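Long-range contacts in putative pectin lyase (Geobacillus virus E2, PDB 7CHU), which serves as a tailspike protein of a deep-sea thermophilic bacteriophage and probably recognises, and may cleave, polysaccharide on the surface of its host: residues A[121-126]-A[148-153]; A[144-149]-A[176-181]; A[181-186]-A[204-209]; A[188-193]-A[211-216]; A[225-230]-A[261-266]. All coordinates share one frame; numbering follows the deposited sequence.

Contact 1 (A[121-126]-A[148-153]); sequences TYKVTS and KSTITN
Residues 121-126 and 148-153 run side by side in the same direction, and the parallel pairs Lys123-Lys148 and Val124-Ser149 are joined by backbone bonds from Lys148 N to Tyr122 O (2.8 Å), Val124 N to Lys148 O and Thr150 N to Val124 O. On the face that carries Lys123 and Lys148, the methyl CG2 of Thr121 presses on CG of Lys148 at 3.3 Å, tighter than usual for two carbons. Lys148 bends at chi2 (-91°), which turns CD aside; its NZ goes on to a salt bridge with Asp180. Thr125 and Thr150 lie side by side and point the same way, with Thr125 CG2 3.3 Å from Thr150 OG1, while Thr125 OG1 is bonded to Asp89. On the face of Val124, Ile151 packs against the end of the other segment: its CD1 comes to 3.4 Å from Ser126 C and meets Val124 CG1 at 4.4 Å. Ser149 OG accepts from Ile151 N at 3.0 Å, an ST turn that bends the chain as the strand ends. A water donates to both Thr125 O and Thr150 O, bridging the two segments where direct backbone pairing has stopped. Such in-register parallel strands from successive coils are characteristic of the right-handed beta-helix of the pectate lyase-like family.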
# COMPACT_ATOMS: atom_id res chain seq x y z
N THR A 121 15.41 -14.25 25.92
CA THR A 121 15.78 -15.33 25.01
C THR A 121 15.17 -16.61 25.58
O THR A 121 15.51 -17.00 26.69
CB THR A 121 17.30 -15.43 24.94
OG1 THR A 121 17.84 -14.21 24.41
CG2 THR A 121 17.74 -16.58 24.06
N TYR A 122 14.28 -17.24 24.82
CA TYR A 122 13.51 -18.39 25.29
C TYR A 122 13.98 -19.65 24.56
O TYR A 122 13.65 -19.84 23.38
CB TYR A 122 12.02 -18.15 25.09
CG TYR A 122 11.49 -17.00 25.91
CD1 TYR A 122 11.63 -15.69 25.47
CD2 TYR A 122 10.87 -17.22 27.14
CE1 TYR A 122 11.15 -14.63 26.21
CE2 TYR A 122 10.38 -16.16 27.91
CZ TYR A 122 10.53 -14.86 27.42
OH TYR A 122 10.07 -13.79 28.14
N LYS A 123 14.75 -20.49 25.25
CA LYS A 123 15.17 -21.76 24.65
C LYS A 123 13.97 -22.69 24.56
O LYS A 123 13.31 -22.97 25.56
CB LYS A 123 16.27 -22.40 25.48
CG LYS A 123 16.76 -23.70 24.86
CD LYS A 123 18.12 -24.08 25.38
CE LYS A 123 18.00 -25.05 26.52
NZ LYS A 123 19.32 -25.65 26.88
N VAL A 124 13.67 -23.17 23.35
CA VAL A 124 12.54 -24.06 23.11
C VAL A 124 13.07 -25.32 22.44
O VAL A 124 13.77 -25.24 21.42
CB VAL A 124 11.47 -23.39 22.24
CG1 VAL A 124 10.47 -24.45 21.73
CG2 VAL A 124 10.73 -22.32 23.03
N THR A 125 12.74 -26.49 23.01
CA THR A 125 13.34 -27.75 22.61
C THR A 125 12.36 -28.72 21.96
O THR A 125 12.79 -29.78 21.49
CB THR A 125 13.99 -28.46 23.82
OG1 THR A 125 12.99 -28.76 24.79
CG2 THR A 125 15.05 -27.57 24.45
N SER A 126 11.08 -28.40 21.94
CA SER A 126 10.12 -29.23 21.23
C SER A 126 8.93 -28.36 20.88
O SER A 126 8.75 -27.26 21.41
CB SER A 126 9.70 -30.46 22.04
OG SER A 126 8.89 -30.12 23.14
N LYS A 148 14.60 -19.22 20.82
CA LYS A 148 15.77 -19.91 20.29
C LYS A 148 15.49 -21.41 20.23
O LYS A 148 15.42 -22.07 21.27
CB LYS A 148 17.01 -19.64 21.15
CG LYS A 148 17.40 -18.16 21.19
CD LYS A 148 18.38 -17.76 20.11
CE LYS A 148 18.92 -16.35 20.37
NZ LYS A 148 19.79 -15.88 19.25
N SER A 149 15.34 -21.94 19.03
CA SER A 149 14.96 -23.34 18.87
C SER A 149 16.18 -24.25 18.90
O SER A 149 17.21 -23.94 18.31
CB SER A 149 14.24 -23.55 17.54
OG SER A 149 13.75 -24.88 17.42
N THR A 150 16.03 -25.41 19.55
CA THR A 150 16.96 -26.52 19.36
C THR A 150 16.29 -27.70 18.69
O THR A 150 16.83 -28.81 18.71
CB THR A 150 17.56 -26.98 20.69
OG1 THR A 150 16.55 -27.64 21.46
CG2 THR A 150 18.12 -25.79 21.50
N ILE A 151 15.10 -27.50 18.14
CA ILE A 151 14.36 -28.57 17.49
C ILE A 151 15.08 -28.99 16.21
O ILE A 151 15.41 -28.15 15.36
CB ILE A 151 12.92 -28.13 17.20
CG1 ILE A 151 12.21 -27.79 18.51
CG2 ILE A 151 12.18 -29.16 16.38
CD1 ILE A 151 10.81 -27.25 18.29
N THR A 152 15.32 -30.29 16.05
CA THR A 152 16.00 -30.81 14.87
C THR A 152 15.21 -31.88 14.13
O THR A 152 15.74 -32.46 13.17
CB THR A 152 17.37 -31.42 15.23
OG1 THR A 152 17.17 -32.51 16.14
CG2 THR A 152 18.29 -30.38 15.86
N ASN A 153 13.98 -32.18 14.55
CA ASN A 153 13.24 -33.27 13.93
C ASN A 153 12.27 -32.78 12.87
O ASN A 153 11.36 -33.53 12.47
CB ASN A 153 12.49 -34.09 14.99
CG ASN A 153 11.49 -33.25 15.76
OD1 ASN A 153 11.23 -32.09 15.40
ND2 ASN A 153 10.94 -33.80 16.81
O HOH W 1 15.30 -30.52 20.81

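Contact 2 (A[144-149]-A[176-181]); sequences ATCIKS and KMCIDG
Cys146, Ile147 and Lys148 pair in parallel with Cys178, Ile179 and Asp180, as neighbouring rungs do in the parallel beta-helix of pectate lyase-like proteins. The strand axes lie 4.6 Å apart and their directions differ by 15°. Four backbone bonds join them: Cys178 N to Thr145 O, Ile147 N to Cys178 O, Asp180 N to Ile147 O and Ser149 N to Asp180 O, the last nearly straight.

The buried, apolar face is the one bearing Ile147 and Ile179, which looks into the interior of the coil. Ile147 CB packs against Ile179 CG1 at 4.3 Å, and Ile147 CG1 meets the sulfur SD of Met177 at the same separation. Thr145 turns its methyl CG2 to Met177 CB (3.9 Å), while its OG1 is bonded to Ala140 N and Phe117 O. Val157 and Phe117 add to this apolar layer.

The other face is more polar and partly solvent-exposed. Cys146 and Cys178 stand there in line, and Cys146 SG, anti to its backbone N (chi1 -177°), rests 3.8 Å from Asp180 CB. Gly110 and Ser109 of a second subunit pack over Cys146 and Lys148, and both Lys148 and Asp180 remain partly exposed. Asp180 divides its carboxylate: OD1 takes the backbone N of Gln182, and OD2 receives Lys148 NZ at 3.0 Å on its anti side, 20° out of the carboxylate plane.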
# COMPACT_ATOMS: atom_id res chain seq x y z
N ALA A 144 13.77 -8.19 20.65
CA ALA A 144 13.84 -8.14 22.10
C ALA A 144 13.33 -9.43 22.73
O ALA A 144 13.86 -9.89 23.75
CB ALA A 144 13.04 -6.95 22.63
N THR A 145 12.26 -9.99 22.17
CA THR A 145 11.74 -11.29 22.55
C THR A 145 12.15 -12.26 21.46
O THR A 145 11.71 -12.13 20.31
CB THR A 145 10.22 -11.27 22.72
OG1 THR A 145 9.86 -10.39 23.79
CG2 THR A 145 9.71 -12.70 23.04
N CYS A 146 13.02 -13.22 21.80
CA CYS A 146 13.55 -14.15 20.80
C CYS A 146 13.42 -15.59 21.28
O CYS A 146 13.96 -15.96 22.33
CB CYS A 146 15.01 -13.81 20.49
SG CYS A 146 15.73 -14.88 19.17
N ILE A 147 12.70 -16.40 20.51
CA ILE A 147 12.60 -17.84 20.77
C ILE A 147 13.76 -18.53 20.06
O ILE A 147 13.92 -18.37 18.85
CB ILE A 147 11.24 -18.38 20.29
CG1 ILE A 147 10.07 -17.47 20.73
CG2 ILE A 147 11.05 -19.81 20.74
CD1 ILE A 147 9.87 -17.30 22.24
N LYS A 148 14.60 -19.22 20.82
CA LYS A 148 15.77 -19.91 20.29
C LYS A 148 15.49 -21.41 20.23
O LYS A 148 15.42 -22.07 21.27
CB LYS A 148 17.01 -19.64 21.15
CG LYS A 148 17.40 -18.16 21.19
CD LYS A 148 18.38 -17.76 20.11
CE LYS A 148 18.92 -16.35 20.37
NZ LYS A 148 19.79 -15.88 19.25
N SER A 149 15.34 -21.94 19.03
CA SER A 149 14.96 -23.34 18.87
C SER A 149 16.18 -24.25 18.90
O SER A 149 17.21 -23.94 18.31
CB SER A 149 14.24 -23.55 17.54
OG SER A 149 13.75 -24.88 17.42
N LYS A 176 5.49 -8.92 17.38
CA LYS A 176 6.62 -8.34 18.09
C LYS A 176 7.50 -9.39 18.80
O LYS A 176 7.78 -9.29 20.00
CB LYS A 176 6.11 -7.30 19.10
CG LYS A 176 5.19 -6.26 18.53
CD LYS A 176 5.98 -5.35 17.63
CE LYS A 176 5.13 -4.22 17.04
NZ LYS A 176 6.05 -3.32 16.25
N MET A 177 8.00 -10.35 18.02
CA MET A 177 8.95 -11.33 18.53
C MET A 177 9.62 -12.03 17.35
O MET A 177 9.13 -11.96 16.22
CB MET A 177 8.26 -12.35 19.46
CG MET A 177 7.46 -13.43 18.72
SD MET A 177 6.84 -14.77 19.83
CE MET A 177 5.76 -13.80 20.82
N CYS A 178 10.74 -12.70 17.63
CA CYS A 178 11.53 -13.44 16.63
C CYS A 178 11.53 -14.92 16.99
O CYS A 178 11.60 -15.28 18.18
CB CYS A 178 13.01 -12.94 16.56
SG CYS A 178 14.08 -13.73 15.24
N ILE A 179 11.45 -15.78 15.98
CA ILE A 179 11.76 -17.20 16.10
C ILE A 179 13.09 -17.44 15.39
O ILE A 179 13.20 -17.20 14.18
CB ILE A 179 10.66 -18.10 15.52
CG1 ILE A 179 9.41 -18.05 16.39
CG2 ILE A 179 11.17 -19.55 15.42
CD1 ILE A 179 8.47 -16.86 16.10
N ASP A 180 14.09 -17.90 16.14
CA ASP A 180 15.44 -18.13 15.61
C ASP A 180 15.71 -19.63 15.65
O ASP A 180 15.87 -20.21 16.74
CB ASP A 180 16.47 -17.34 16.42
CG ASP A 180 17.91 -17.58 15.98
OD1 ASP A 180 18.17 -18.39 15.03
OD2 ASP A 180 18.80 -16.95 16.60
N GLY A 181 15.77 -20.26 14.46
CA GLY A 181 15.96 -21.70 14.35
C GLY A 181 17.38 -22.17 14.59
O GLY A 181 17.61 -23.38 14.70

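Contact 3 (A[181-186]-A[204-209]); sequences GQNNDC and VRYCAN
Arg205 is the first residue of 204-209 to bond across, its O accepting from Gly181 N at 2.9 Å. Its guanidinium is covered on one face by its neighbour Tyr206, whose CE2 sits over the centre, and its NE is bonded to Thr228 OG1. Tyr206 O then accepts from Asn183 N at 2.6 Å, in the carbonyl plane; Gly181 to Asn184 form a type I' turn that brings this N-H round. The amide of Asn183 lies beside the Tyr206 ring, with ND2 at the ring edge, 3.8 Å from CD1, and the two planes 88° apart. Cys207 SG lies 3.8 Å from Gly181 CA. It is also 4.2 Å from Cys186 SG, a van der Waals contact and no disulfide. Ala208 gives its N to Asn184 O and lays its CB beside the same oxygen. Asn209 finishes with two bonds: its N to Cys186 O, from above the carbonyl plane, and its ND2 to the syn lone pair of Asp185 OD1 (2.9 Å, 166°), amide and carboxylate nearly coplanar. Polar bonds, mostly backbone, thus hold together two irregular turns of successive coils; the in-plane amide grip probably fixes the Asp185 carboxylate's rotation.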
# COMPACT_ATOMS: atom_id res chain seq x y z
N GLY A 181 15.77 -20.26 14.46
CA GLY A 181 15.96 -21.70 14.35
C GLY A 181 17.38 -22.17 14.59
O GLY A 181 17.61 -23.38 14.70
N GLN A 182 18.33 -21.23 14.70
CA GLN A 182 19.74 -21.53 14.98
C GLN A 182 20.31 -22.52 13.97
O GLN A 182 21.18 -23.33 14.30
CB GLN A 182 19.93 -22.03 16.42
CG GLN A 182 19.36 -21.07 17.49
CD GLN A 182 19.78 -21.43 18.90
OE1 GLN A 182 20.74 -20.87 19.42
NE2 GLN A 182 19.04 -22.33 19.56
N ASN A 183 19.81 -22.46 12.73
CA ASN A 183 20.24 -23.34 11.64
C ASN A 183 19.89 -24.80 11.90
O ASN A 183 20.39 -25.69 11.21
CB ASN A 183 21.74 -23.20 11.37
CG ASN A 183 22.10 -21.82 10.87
OD1 ASN A 183 22.98 -21.16 11.40
ND2 ASN A 183 21.37 -21.36 9.87
N ASN A 184 19.01 -25.05 12.86
CA ASN A 184 18.53 -26.40 13.10
C ASN A 184 17.42 -26.77 12.12
O ASN A 184 16.79 -25.92 11.49
CB ASN A 184 18.03 -26.54 14.53
CG ASN A 184 19.15 -26.39 15.53
OD1 ASN A 184 19.06 -25.62 16.49
ND2 ASN A 184 20.22 -27.10 15.30
N ASP A 185 17.18 -28.08 12.00
CA ASP A 185 16.10 -28.59 11.14
C ASP A 185 14.77 -28.49 11.87
O ASP A 185 14.26 -29.45 12.45
CB ASP A 185 16.38 -30.02 10.70
CG ASP A 185 15.34 -30.54 9.73
OD1 ASP A 185 14.44 -29.77 9.29
OD2 ASP A 185 15.42 -31.74 9.40
N CYS A 186 14.21 -27.27 11.84
CA CYS A 186 12.90 -26.97 12.41
C CYS A 186 12.18 -26.00 11.49
O CYS A 186 12.82 -25.28 10.72
CB CYS A 186 13.00 -26.40 13.83
SG CYS A 186 13.81 -24.77 13.91
N VAL A 204 11.22 -14.60 11.49
CA VAL A 204 11.50 -16.03 11.41
C VAL A 204 12.81 -16.16 10.66
O VAL A 204 12.89 -15.80 9.48
CB VAL A 204 10.39 -16.82 10.71
CG1 VAL A 204 10.75 -18.29 10.67
CG2 VAL A 204 9.06 -16.65 11.45
N ARG A 205 13.85 -16.64 11.34
CA ARG A 205 15.19 -16.59 10.79
C ARG A 205 15.96 -17.84 11.16
O ARG A 205 15.79 -18.39 12.25
CB ARG A 205 15.94 -15.34 11.27
CG ARG A 205 15.24 -14.01 10.95
CD ARG A 205 16.02 -12.80 11.50
NE ARG A 205 17.21 -12.56 10.68
CZ ARG A 205 18.27 -11.87 11.07
NH1 ARG A 205 18.31 -11.32 12.29
NH2 ARG A 205 19.30 -11.72 10.23
N TYR A 206 16.83 -18.28 10.24
CA TYR A 206 17.79 -19.36 10.49
C TYR A 206 17.12 -20.70 10.79
O TYR A 206 17.65 -21.51 11.56
CB TYR A 206 18.76 -18.99 11.62
CG TYR A 206 19.53 -17.73 11.34
CD1 TYR A 206 20.58 -17.72 10.43
CD2 TYR A 206 19.21 -16.54 11.99
CE1 TYR A 206 21.30 -16.56 10.17
CE2 TYR A 206 19.91 -15.37 11.73
CZ TYR A 206 20.95 -15.39 10.81
OH TYR A 206 21.66 -14.24 10.56
N CYS A 207 15.97 -20.94 10.17
CA CYS A 207 15.31 -22.25 10.27
C CYS A 207 15.69 -23.06 9.03
O CYS A 207 15.48 -22.61 7.91
CB CYS A 207 13.79 -22.08 10.34
SG CYS A 207 13.22 -21.18 11.76
N ALA A 208 16.23 -24.26 9.24
CA ALA A 208 16.70 -25.03 8.08
C ALA A 208 15.58 -25.83 7.41
O ALA A 208 15.78 -26.36 6.31
CB ALA A 208 17.85 -25.95 8.50
N ASN A 209 14.41 -25.92 8.03
CA ASN A 209 13.21 -26.39 7.35
C ASN A 209 12.50 -25.14 6.81
O ASN A 209 13.13 -24.09 6.65
CB ASN A 209 12.37 -27.23 8.31
CG ASN A 209 11.59 -28.33 7.62
OD1 ASN A 209 10.63 -28.06 6.90
ND2 ASN A 209 11.97 -29.58 7.87

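Contact 4 (A[188-193]-A[211-216]); sequences GVSLKK and GLYIEE
Lys192 and Glu215 each set CG anti to the backbone N (chi1 178° and 176°), which sends both CG atoms the same way, and with both chains extended beyond CG the side chains lie side by side. Their salt bridge is long, with NZ 3.3 Å from Glu215 OE1, and the lysine CE is just as near that oxygen. A water accepts from Lys192 NZ and donates to Glu215 OE2. Tyr213 OH gives its proton to that same OE2 at 2.8 Å, on the anti side, while Ser190 OG lies at the edge of the tyrosine ring, 3.5 Å from CD2.

The next pair meets differently. Lys193 bends at chi4 (-68°), which turns NZ toward Glu216 OE1, 2.8 Å away on its syn side; Glu216 OE2 has a second partner in Arg168.

On the face opposite Ser190, Lys192, Tyr213 and Glu215 the contact is apolar. Leu212 folds CD1 against CB of Val189 (3.8 Å) and against CG of Leu191, whose CD1 in turn reaches Ile214 CG1. Phe160, Leu253 and Phe255 add to this interior layer.

The backbones are parallel and 4.7 Å apart, joined by regular bonds from Val189 N to Gly211 O through to Lys193 N to Glu215 O. Gly188 N adds a weak bond to Gly211 O.

Successive beta-helix coils therefore pair Lys192 with Glu215 on one face and Val189 and Leu191 with Leu212 and Ile214 on the other, with Lys193-Glu216 following. Buried Glu216, held between Lys193 and Arg168, is probably kept ionised by them, whereas the charge of Glu215 is probably spread over its contacts with Lys192, Tyr213 OH and the water.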
# COMPACT_ATOMS: atom_id res chain seq x y z
N GLY A 188 9.93 -22.61 11.53
CA GLY A 188 9.78 -21.54 12.50
C GLY A 188 8.37 -21.48 13.02
O GLY A 188 8.12 -21.62 14.22
N VAL A 189 7.42 -21.29 12.11
CA VAL A 189 6.01 -21.15 12.45
C VAL A 189 5.23 -21.96 11.44
O VAL A 189 5.47 -21.84 10.23
CB VAL A 189 5.53 -19.68 12.43
CG1 VAL A 189 4.02 -19.60 12.64
CG2 VAL A 189 6.30 -18.85 13.45
N SER A 190 4.29 -22.77 11.92
CA SER A 190 3.40 -23.54 11.08
C SER A 190 1.97 -23.09 11.30
O SER A 190 1.50 -23.05 12.45
CB SER A 190 3.52 -25.04 11.38
OG SER A 190 2.76 -25.79 10.46
N LEU A 191 1.25 -22.82 10.21
CA LEU A 191 -0.14 -22.38 10.22
C LEU A 191 -0.97 -23.34 9.37
O LEU A 191 -0.61 -23.61 8.22
CB LEU A 191 -0.28 -20.93 9.68
CG LEU A 191 0.61 -19.81 10.24
CD1 LEU A 191 0.25 -18.43 9.61
CD2 LEU A 191 0.51 -19.73 11.76
N LYS A 192 -2.07 -23.84 9.92
CA LYS A 192 -2.88 -24.80 9.18
C LYS A 192 -4.34 -24.65 9.58
O LYS A 192 -4.64 -24.65 10.78
CB LYS A 192 -2.43 -26.24 9.43
CG LYS A 192 -3.29 -27.29 8.71
CD LYS A 192 -2.63 -28.66 8.77
CE LYS A 192 -3.49 -29.70 8.07
NZ LYS A 192 -2.75 -31.00 7.94
N LYS A 193 -5.22 -24.54 8.58
CA LYS A 193 -6.67 -24.47 8.79
C LYS A 193 -7.04 -23.31 9.70
O LYS A 193 -7.85 -23.42 10.63
CB LYS A 193 -7.22 -25.80 9.31
CG LYS A 193 -7.29 -26.86 8.20
CD LYS A 193 -7.79 -28.20 8.76
CE LYS A 193 -7.70 -29.32 7.73
NZ LYS A 193 -8.67 -29.09 6.64
N GLY A 211 10.62 -21.71 6.75
CA GLY A 211 10.60 -20.64 7.74
C GLY A 211 9.19 -20.52 8.28
O GLY A 211 8.95 -20.65 9.48
N LEU A 212 8.25 -20.28 7.38
CA LEU A 212 6.83 -20.17 7.70
C LEU A 212 6.11 -21.16 6.78
O LEU A 212 6.20 -21.05 5.56
CB LEU A 212 6.35 -18.73 7.50
CG LEU A 212 4.87 -18.38 7.59
CD1 LEU A 212 4.38 -18.62 9.02
CD2 LEU A 212 4.65 -16.92 7.17
N TYR A 213 5.46 -22.15 7.36
CA TYR A 213 4.69 -23.14 6.61
C TYR A 213 3.22 -22.81 6.76
O TYR A 213 2.74 -22.55 7.88
CB TYR A 213 4.98 -24.56 7.09
CG TYR A 213 4.15 -25.61 6.37
CD1 TYR A 213 4.48 -26.03 5.08
CD2 TYR A 213 3.03 -26.16 6.97
CE1 TYR A 213 3.71 -26.96 4.42
CE2 TYR A 213 2.25 -27.10 6.31
CZ TYR A 213 2.60 -27.49 5.04
OH TYR A 213 1.83 -28.42 4.38
N ILE A 214 2.50 -22.81 5.64
CA ILE A 214 1.12 -22.33 5.58
C ILE A 214 0.33 -23.33 4.75
O ILE A 214 0.66 -23.58 3.59
CB ILE A 214 1.04 -20.91 4.96
CG1 ILE A 214 1.76 -19.89 5.86
CG2 ILE A 214 -0.41 -20.47 4.72
CD1 ILE A 214 1.85 -18.47 5.24
N GLU A 215 -0.71 -23.92 5.35
CA GLU A 215 -1.52 -24.92 4.66
C GLU A 215 -2.99 -24.62 4.92
O GLU A 215 -3.42 -24.61 6.07
CB GLU A 215 -1.19 -26.34 5.12
CG GLU A 215 -2.11 -27.37 4.47
CD GLU A 215 -1.85 -28.81 4.96
OE1 GLU A 215 -2.80 -29.62 4.96
OE2 GLU A 215 -0.70 -29.12 5.34
N GLU A 216 -3.74 -24.39 3.85
CA GLU A 216 -5.17 -24.11 3.91
C GLU A 216 -5.49 -22.99 4.91
O GLU A 216 -6.29 -23.16 5.84
CB GLU A 216 -5.96 -25.38 4.23
CG GLU A 216 -7.42 -25.27 3.77
CD GLU A 216 -8.31 -26.34 4.39
OE1 GLU A 216 -7.87 -27.53 4.47
OE2 GLU A 216 -9.45 -25.99 4.81
O HOH W 2 0.11 -30.99 7.10

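Contact 5 (A[225-230]-A[261-266]); sequences LYNTDN and EANNGS
Asn227 and Asn263 cross at about a right angle, their amide planes 72° apart, and Asn263 ND2 donates to Asn227 OD1 at 3.1 Å, a bond bent to 138°. Asn230 ND2 reaches the same OD1 at 2.9 Å, coming from well above the Asn227 amide plane, while Asn263 ND2 arrives from the other side, only slightly tilted from it. Asn230 and Asn263 instead lie side by side, pointing the same way, with their amides only 23° apart. Asn263 OD1 also accepts from Asn230 N at 2.7 Å, in its carbonyl plane. Asn263 ND2 also gives a weak bond to Asn227 O and bonds to His267 ND1, which leaves both ends of this amide engaged.

Thr228 and Glu261 also run alongside each other, in the one parallel bridge here, with Thr228 CG2 4.1 Å from Glu261 CB. Glu261 N bonds to Asn227 O at 3.0 Å, and Glu261 OE1 turns back to His259. Thr228 OG1 donates to Asp229 OD2.

Past the bridge the chains part into turns. Asn264 N bonds to Asn230 O at 2.8 Å, and Asn264 ND2 gives protons to two waters. One lies between it and Asp229 O and probably donates to the latter; the other donates to Asp229 OD1. Asn264 OD1 meets Lys292 NZ.

The hydrogen-bonded asparagines form a buried polar cluster at a corner of the beta-helix. Asn230 continues it to Val204 O and Cys207 N of the preceding coil, Asn227 ND2 ties it to Gly239 beside strand 240-243, and strands 202-205 and 259-261 flank strand 220-228.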
# COMPACT_ATOMS: atom_id res chain seq x y z
N LEU A 225 6.49 -8.79 8.35
CA LEU A 225 7.27 -10.01 8.58
C LEU A 225 8.70 -9.84 8.07
O LEU A 225 8.93 -9.31 6.98
CB LEU A 225 6.61 -11.21 7.88
CG LEU A 225 7.45 -12.48 7.69
CD1 LEU A 225 7.72 -13.18 9.03
CD2 LEU A 225 6.81 -13.47 6.72
N TYR A 226 9.65 -10.30 8.88
CA TYR A 226 11.07 -10.34 8.52
C TYR A 226 11.48 -11.81 8.43
O TYR A 226 11.39 -12.55 9.42
CB TYR A 226 11.89 -9.60 9.58
CG TYR A 226 13.36 -9.45 9.35
CD1 TYR A 226 13.88 -9.13 8.10
CD2 TYR A 226 14.25 -9.59 10.42
CE1 TYR A 226 15.25 -8.95 7.90
CE2 TYR A 226 15.62 -9.42 10.24
CZ TYR A 226 16.12 -9.10 8.98
OH TYR A 226 17.48 -8.93 8.80
N ASN A 227 11.92 -12.25 7.26
CA ASN A 227 12.08 -13.68 6.95
C ASN A 227 13.42 -13.84 6.24
O ASN A 227 13.55 -13.45 5.07
CB ASN A 227 10.90 -14.15 6.10
CG ASN A 227 10.92 -15.66 5.84
OD1 ASN A 227 11.84 -16.17 5.21
ND2 ASN A 227 9.87 -16.36 6.28
N THR A 228 14.45 -14.35 6.94
CA THR A 228 15.78 -14.49 6.34
C THR A 228 16.41 -15.83 6.73
O THR A 228 16.08 -16.41 7.77
CB THR A 228 16.76 -13.37 6.76
OG1 THR A 228 17.39 -13.70 8.01
CG2 THR A 228 16.05 -12.04 6.92
N ASP A 229 17.34 -16.30 5.87
CA ASP A 229 18.21 -17.44 6.17
C ASP A 229 17.43 -18.72 6.46
O ASP A 229 17.84 -19.55 7.27
CB ASP A 229 19.16 -17.13 7.34
CG ASP A 229 20.12 -15.99 7.03
OD1 ASP A 229 21.16 -16.26 6.42
OD2 ASP A 229 19.81 -14.82 7.37
N ASN A 230 16.29 -18.90 5.80
CA ASN A 230 15.42 -20.04 6.04
C ASN A 230 15.49 -21.02 4.87
O ASN A 230 15.87 -20.66 3.77
CB ASN A 230 13.97 -19.59 6.23
CG ASN A 230 13.78 -18.78 7.50
OD1 ASN A 230 14.27 -19.15 8.57
ND2 ASN A 230 13.06 -17.66 7.38
N GLU A 261 14.86 -12.02 2.77
CA GLU A 261 16.24 -11.76 2.38
C GLU A 261 17.11 -12.98 2.62
O GLU A 261 17.00 -13.61 3.66
CB GLU A 261 16.82 -10.56 3.15
CG GLU A 261 18.28 -10.28 2.75
CD GLU A 261 18.74 -8.88 3.10
OE1 GLU A 261 17.96 -8.10 3.70
OE2 GLU A 261 19.89 -8.55 2.78
N ALA A 262 17.99 -13.28 1.66
CA ALA A 262 19.03 -14.30 1.82
C ALA A 262 18.46 -15.64 2.30
O ALA A 262 19.00 -16.28 3.19
CB ALA A 262 20.14 -13.81 2.77
N ASN A 263 17.35 -16.06 1.71
CA ASN A 263 16.85 -17.37 2.08
C ASN A 263 17.60 -18.44 1.30
O ASN A 263 18.21 -18.16 0.26
CB ASN A 263 15.35 -17.43 1.84
CG ASN A 263 14.56 -16.87 3.03
OD1 ASN A 263 14.80 -17.25 4.19
ND2 ASN A 263 13.65 -15.95 2.76
N ASN A 264 17.62 -19.65 1.84
CA ASN A 264 18.34 -20.73 1.19
C ASN A 264 17.45 -21.56 0.28
O ASN A 264 17.97 -22.29 -0.57
CB ASN A 264 19.04 -21.58 2.26
CG ASN A 264 20.11 -20.80 2.96
OD1 ASN A 264 21.02 -20.30 2.32
ND2 ASN A 264 19.97 -20.60 4.27
N GLY A 265 16.14 -21.46 0.42
CA GLY A 265 15.21 -21.86 -0.61
C GLY A 265 14.69 -20.64 -1.33
O GLY A 265 15.25 -19.55 -1.24
N SER A 266 13.58 -20.83 -2.03
CA SER A 266 12.83 -19.68 -2.53
C SER A 266 12.31 -18.82 -1.38
O SER A 266 12.00 -19.33 -0.30
CB SER A 266 11.66 -20.16 -3.39
OG SER A 266 12.15 -20.60 -4.66
O HOH W 3 18.40 -21.95 6.20
O HOH W 4 22.00 -18.93 5.55

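In the fold
Contacts 1, 2, 3 and 5 follow one side of the beta-helix, pairing strands 120-124, 145-149, 177-180, 202-205, 220-228 and 259-261 or the turns after them. Contact 4 joins strands 187-195 and 212-215 of another side. Contacts 1 and 2 share strand 145-149, and contacts 2 and 3 meet at Gly181. Contacts 2 and 4 are the buried ones; each has an apolar face and a face with a salt bridge, and contact 4 adds the pair of buried Glu216. Ile179 touches Val189 between them. Of the partly buried three, contacts 3 and 5 rely chiefly on backbone and amide bonds, while contact 1 still has Ile151 packing. Contacts 1, 2, 3 and 5 all reach a second subunit; contact 4 touches none.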